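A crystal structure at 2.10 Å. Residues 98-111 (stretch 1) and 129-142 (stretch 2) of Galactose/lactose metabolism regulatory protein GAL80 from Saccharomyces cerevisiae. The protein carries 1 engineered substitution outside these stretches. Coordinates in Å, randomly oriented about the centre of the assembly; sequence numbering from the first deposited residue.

Stretch 1, residues 98-111: QVASHYEVVMPLLE
Stretch 2 (129-142) ACSLDQAESIYKAA

Two helices of one chain, 102-111 and 132-142, run side by side in nearly the same direction: their N-to-C axes differ by 17° and approach to 10.0 Å. The residues just before each helix also meet. CA-CA distances set the register: Val99 to Ala129 5.7 Å, Ala100 to Cys130 6.1 Å, Met107 to Ile138 6.6 Å and Leu110 to Ala142 6.8 Å. No hydrogen bond crosses the contact, so the 595 Å² buried, summed over both sides, rests on van der Waals packing and one CH-pi contact.

Both helices bond N of i+4 to O of i, with phi/psi mostly near -60/-45; Val105 (-89/-49) and Glu104 (-64/-29) depart from it. Pro108 has no N-H to give the preceding turn, and the first helix kinks there; bonding resumes with Leu109 N to Val105 O at 3.1 Å. The second helix is capped by Ser131 (phi/psi -156/160), whose p rotamer (67°) places OG 3.1 Å from Gln134 N, with an N-H...O angle of 170°.

The Gln134 side chain makes a separate bond one residue earlier: OE1 accepts from Cys130 N at 3.0 Å and 167°. Chi1 of -86° (m) sets Gln134 CG over one face of the Tyr103 ring, 4.2 Å from the centroid and 27° off the normal; chi2 -166° (t) and chi3 -6° then direct OE1 to Cys130 N. Gln134 CD lies 3.5 Å from Tyr103 CB. Tyr103 is t (-174°) with chi2 78°; its CA-to-CB bond points toward the second stretch. At its ring edge, Tyr103 CE1 lies 3.7 Å from Ser137 CB, and Tyr103 CD1 lies 4.0 Å from Ile138 CG1.

Before the helices, Cys130 in rotamer m (-64°) sets SG 3.5 Å from Ala100 CA and 4.2 Å from Val99 CG1. Val99, t at 179°, also brings CG1 to 3.5 Å from Ala129 O.

Farther along, Ile138 (m, t; -66°, 171°) has a sideways CA-to-CB bond but an end that comes nearer the first helix. Its CG2 meets Val106 CG1 at 4.1 Å, and its CG1 lies 4.0 Å from Met107 SD. Met107 also starts sideways; its m, m, m rotamer (-63°, -50°, -83°) folds the thioether inward, bringing CE to 3.7 Å from Ala141 CB and 3.6 Å from Ser137 O. Leu110 is m, t (-86°, 170°). Its CA-to-CB bond points toward the second stretch, and CD1 lies 3.7 Å from Ala141 CB, 4.1 Å from Ala142 CB and 3.5 Å from Ala142 N.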

# COMPACT_ATOMS: atom_id res chain seq x y z
N GLN B 98 -16.65 -14.92 -23.88
CA GLN B 98 -16.53 -13.67 -23.13
C GLN B 98 -17.49 -13.66 -21.94
O GLN B 98 -18.62 -14.13 -22.04
CB GLN B 98 -16.81 -12.47 -24.04
CG GLN B 98 -18.17 -12.51 -24.68
CD GLN B 98 -18.50 -11.23 -25.41
OE1 GLN B 98 -19.65 -10.99 -25.79
NE2 GLN B 98 -17.50 -10.38 -25.60
N VAL B 99 -17.03 -13.12 -20.82
CA VAL B 99 -17.83 -13.08 -19.60
C VAL B 99 -19.22 -12.50 -19.88
O VAL B 99 -20.22 -13.00 -19.37
CB VAL B 99 -17.12 -12.29 -18.49
CG1 VAL B 99 -17.98 -12.24 -17.24
CG2 VAL B 99 -15.76 -12.92 -18.18
N ALA B 100 -19.29 -11.46 -20.70
CA ALA B 100 -20.58 -10.82 -20.99
C ALA B 100 -21.62 -11.78 -21.58
O ALA B 100 -22.81 -11.48 -21.58
CB ALA B 100 -20.39 -9.61 -21.90
N SER B 101 -21.17 -12.93 -22.09
CA SER B 101 -22.06 -13.91 -22.70
C SER B 101 -22.35 -15.11 -21.79
O SER B 101 -23.17 -15.96 -22.13
CB SER B 101 -21.48 -14.43 -24.02
OG SER B 101 -21.31 -13.38 -24.95
N HIS B 102 -21.68 -15.16 -20.64
CA HIS B 102 -21.80 -16.29 -19.71
C HIS B 102 -23.24 -16.56 -19.29
O HIS B 102 -23.73 -17.68 -19.42
CB HIS B 102 -20.95 -16.06 -18.47
CG HIS B 102 -19.49 -16.37 -18.66
ND1 HIS B 102 -18.58 -16.31 -17.63
CD2 HIS B 102 -18.80 -16.76 -19.75
CE1 HIS B 102 -17.38 -16.64 -18.08
NE2 HIS B 102 -17.49 -16.91 -19.37
N TYR B 103 -23.91 -15.54 -18.78
CA TYR B 103 -25.27 -15.68 -18.28
C TYR B 103 -26.22 -16.14 -19.37
O TYR B 103 -26.95 -17.13 -19.20
CB TYR B 103 -25.74 -14.37 -17.66
CG TYR B 103 -27.08 -14.42 -16.97
CD1 TYR B 103 -27.20 -14.96 -15.69
CD2 TYR B 103 -28.21 -13.90 -17.58
CE1 TYR B 103 -28.43 -15.00 -15.05
CE2 TYR B 103 -29.44 -13.94 -16.94
CZ TYR B 103 -29.54 -14.49 -15.68
OH TYR B 103 -30.77 -14.52 -15.05
N GLU B 104 -26.20 -15.46 -20.51
CA GLU B 104 -27.15 -15.76 -21.59
C GLU B 104 -26.95 -17.16 -22.15
O GLU B 104 -27.89 -17.78 -22.62
CB GLU B 104 -27.06 -14.73 -22.72
CG GLU B 104 -25.91 -14.96 -23.69
CD GLU B 104 -25.68 -13.77 -24.62
OE1 GLU B 104 -25.82 -12.62 -24.16
OE2 GLU B 104 -25.34 -14.00 -25.80
N VAL B 105 -25.72 -17.67 -22.08
CA VAL B 105 -25.44 -19.00 -22.59
C VAL B 105 -25.64 -20.09 -21.53
O VAL B 105 -26.30 -21.09 -21.78
CB VAL B 105 -24.00 -19.12 -23.11
CG1 VAL B 105 -23.73 -20.55 -23.54
CG2 VAL B 105 -23.79 -18.16 -24.28
N VAL B 106 -25.06 -19.88 -20.35
CA VAL B 106 -25.07 -20.92 -19.32
C VAL B 106 -26.46 -21.25 -18.77
O VAL B 106 -26.76 -22.41 -18.52
CB VAL B 106 -24.11 -20.57 -18.17
CG1 VAL B 106 -24.21 -21.58 -17.04
CG2 VAL B 106 -22.67 -20.50 -18.68
N MET B 107 -27.30 -20.24 -18.61
CA MET B 107 -28.64 -20.47 -18.05
C MET B 107 -29.47 -21.45 -18.88
O MET B 107 -29.93 -22.47 -18.34
CB MET B 107 -29.40 -19.15 -17.80
CG MET B 107 -28.74 -18.26 -16.76
SD MET B 107 -28.33 -19.09 -15.20
CE MET B 107 -29.89 -19.02 -14.33
N PRO B 108 -29.66 -21.17 -20.18
CA PRO B 108 -30.40 -22.08 -21.06
C PRO B 108 -29.68 -23.41 -21.19
O PRO B 108 -30.30 -24.46 -21.22
CB PRO B 108 -30.39 -21.35 -22.41
CG PRO B 108 -30.11 -19.91 -22.08
CD PRO B 108 -29.22 -19.95 -20.88
N LEU B 109 -28.35 -23.35 -21.28
CA LEU B 109 -27.53 -24.55 -21.39
C LEU B 109 -27.79 -25.50 -20.22
O LEU B 109 -28.01 -26.70 -20.41
CB LEU B 109 -26.05 -24.17 -21.45
CG LEU B 109 -25.02 -25.28 -21.75
CD1 LEU B 109 -23.77 -24.69 -22.39
CD2 LEU B 109 -24.66 -26.06 -20.49
N LEU B 110 -27.77 -24.96 -19.00
CA LEU B 110 -28.02 -25.77 -17.82
C LEU B 110 -29.41 -26.39 -17.88
O LEU B 110 -29.63 -27.51 -17.42
CB LEU B 110 -27.87 -24.94 -16.55
CG LEU B 110 -26.46 -24.82 -15.99
CD1 LEU B 110 -26.42 -23.79 -14.89
CD2 LEU B 110 -25.98 -26.18 -15.48
N GLU B 111 -30.36 -25.65 -18.45
CA GLU B 111 -31.72 -26.15 -18.57
C GLU B 111 -31.81 -27.31 -19.56
O GLU B 111 -32.37 -28.35 -19.23
CB GLU B 111 -32.69 -25.03 -18.95
CG GLU B 111 -34.15 -25.42 -18.81
CD GLU B 111 -34.56 -25.71 -17.37
OE1 GLU B 111 -33.71 -25.52 -16.47
OE2 GLU B 111 -35.71 -26.12 -17.14
N ALA B 129 -19.53 -14.12 -13.96
CA ALA B 129 -20.55 -13.29 -14.59
C ALA B 129 -20.21 -11.81 -14.50
O ALA B 129 -19.14 -11.43 -14.02
CB ALA B 129 -21.91 -13.57 -13.97
N CYS B 130 -21.12 -10.97 -14.98
CA CYS B 130 -20.92 -9.52 -15.00
C CYS B 130 -21.36 -8.81 -13.73
O CYS B 130 -21.10 -7.62 -13.56
CB CYS B 130 -21.68 -8.91 -16.18
SG CYS B 130 -21.06 -9.48 -17.76
N SER B 131 -22.04 -9.53 -12.85
CA SER B 131 -22.51 -8.97 -11.59
C SER B 131 -22.71 -10.08 -10.57
O SER B 131 -22.85 -11.25 -10.94
CB SER B 131 -23.82 -8.22 -11.79
OG SER B 131 -24.86 -9.14 -12.13
N LEU B 132 -22.72 -9.71 -9.30
CA LEU B 132 -22.97 -10.67 -8.23
C LEU B 132 -24.36 -11.30 -8.44
O LEU B 132 -24.54 -12.52 -8.33
CB LEU B 132 -22.87 -9.97 -6.86
CG LEU B 132 -23.18 -10.82 -5.63
CD1 LEU B 132 -22.33 -12.07 -5.62
CD2 LEU B 132 -22.99 -10.03 -4.36
N ASP B 133 -25.33 -10.47 -8.78
CA ASP B 133 -26.68 -10.96 -9.09
C ASP B 133 -26.66 -12.09 -10.11
O ASP B 133 -27.20 -13.17 -9.86
CB ASP B 133 -27.57 -9.83 -9.59
CG ASP B 133 -28.08 -8.96 -8.46
OD1 ASP B 133 -28.04 -9.40 -7.29
OD2 ASP B 133 -28.53 -7.83 -8.74
N GLN B 134 -26.03 -11.85 -11.26
CA GLN B 134 -25.86 -12.89 -12.28
C GLN B 134 -25.13 -14.10 -11.72
O GLN B 134 -25.52 -15.24 -11.99
CB GLN B 134 -25.06 -12.35 -13.46
CG GLN B 134 -25.87 -11.63 -14.53
CD GLN B 134 -25.09 -11.43 -15.83
OE1 GLN B 134 -23.89 -11.73 -15.92
NE2 GLN B 134 -25.77 -10.92 -16.85
N ALA B 135 -24.06 -13.86 -10.96
CA ALA B 135 -23.24 -14.96 -10.44
C ALA B 135 -24.08 -15.88 -9.55
O ALA B 135 -24.02 -17.11 -9.66
CB ALA B 135 -22.01 -14.42 -9.68
N GLU B 136 -24.87 -15.27 -8.67
CA GLU B 136 -25.77 -16.02 -7.80
C GLU B 136 -26.81 -16.83 -8.57
O GLU B 136 -27.09 -17.98 -8.22
CB GLU B 136 -26.42 -15.11 -6.76
CG GLU B 136 -25.52 -14.93 -5.55
CD GLU B 136 -25.87 -13.74 -4.70
OE1 GLU B 136 -26.84 -13.02 -5.04
OE2 GLU B 136 -25.18 -13.52 -3.68
N SER B 137 -27.35 -16.26 -9.64
CA SER B 137 -28.31 -16.99 -10.47
C SER B 137 -27.66 -18.21 -11.09
O SER B 137 -28.25 -19.29 -11.13
CB SER B 137 -28.88 -16.12 -11.58
OG SER B 137 -29.77 -15.15 -11.05
N ILE B 138 -26.45 -18.02 -11.61
CA ILE B 138 -25.73 -19.10 -12.25
C ILE B 138 -25.39 -20.17 -11.23
O ILE B 138 -25.55 -21.37 -11.50
CB ILE B 138 -24.43 -18.60 -12.92
CG1 ILE B 138 -24.77 -17.65 -14.08
CG2 ILE B 138 -23.61 -19.78 -13.42
CD1 ILE B 138 -23.58 -16.93 -14.67
N TYR B 139 -24.91 -19.76 -10.06
CA TYR B 139 -24.58 -20.74 -9.03
C TYR B 139 -25.82 -21.54 -8.69
O TYR B 139 -25.81 -22.77 -8.74
CB TYR B 139 -24.01 -20.10 -7.75
CG TYR B 139 -23.64 -21.18 -6.76
CD1 TYR B 139 -22.46 -21.91 -6.91
CD2 TYR B 139 -24.49 -21.52 -5.71
CE1 TYR B 139 -22.13 -22.93 -6.02
CE2 TYR B 139 -24.16 -22.53 -4.81
CZ TYR B 139 -22.99 -23.24 -4.98
OH TYR B 139 -22.66 -24.24 -4.11
N LYS B 140 -26.89 -20.83 -8.37
CA LYS B 140 -28.16 -21.48 -8.04
C LYS B 140 -28.58 -22.48 -9.11
O LYS B 140 -28.89 -23.63 -8.80
CB LYS B 140 -29.25 -20.43 -7.81
CG LYS B 140 -30.49 -20.95 -7.09
CD LYS B 140 -31.67 -19.99 -7.23
CE LYS B 140 -31.24 -18.55 -6.98
NZ LYS B 140 -30.69 -18.33 -5.61
N ALA B 141 -28.58 -22.07 -10.37
CA ALA B 141 -28.96 -22.97 -11.46
C ALA B 141 -28.01 -24.17 -11.57
O ALA B 141 -28.44 -25.29 -11.85
CB ALA B 141 -29.06 -22.22 -12.78
N ALA B 142 -26.72 -23.94 -11.36
CA ALA B 142 -25.75 -25.03 -11.42
C ALA B 142 -25.98 -26.00 -10.26
O ALA B 142 -26.02 -27.21 -10.44
CB ALA B 142 -24.33 -24.49 -11.38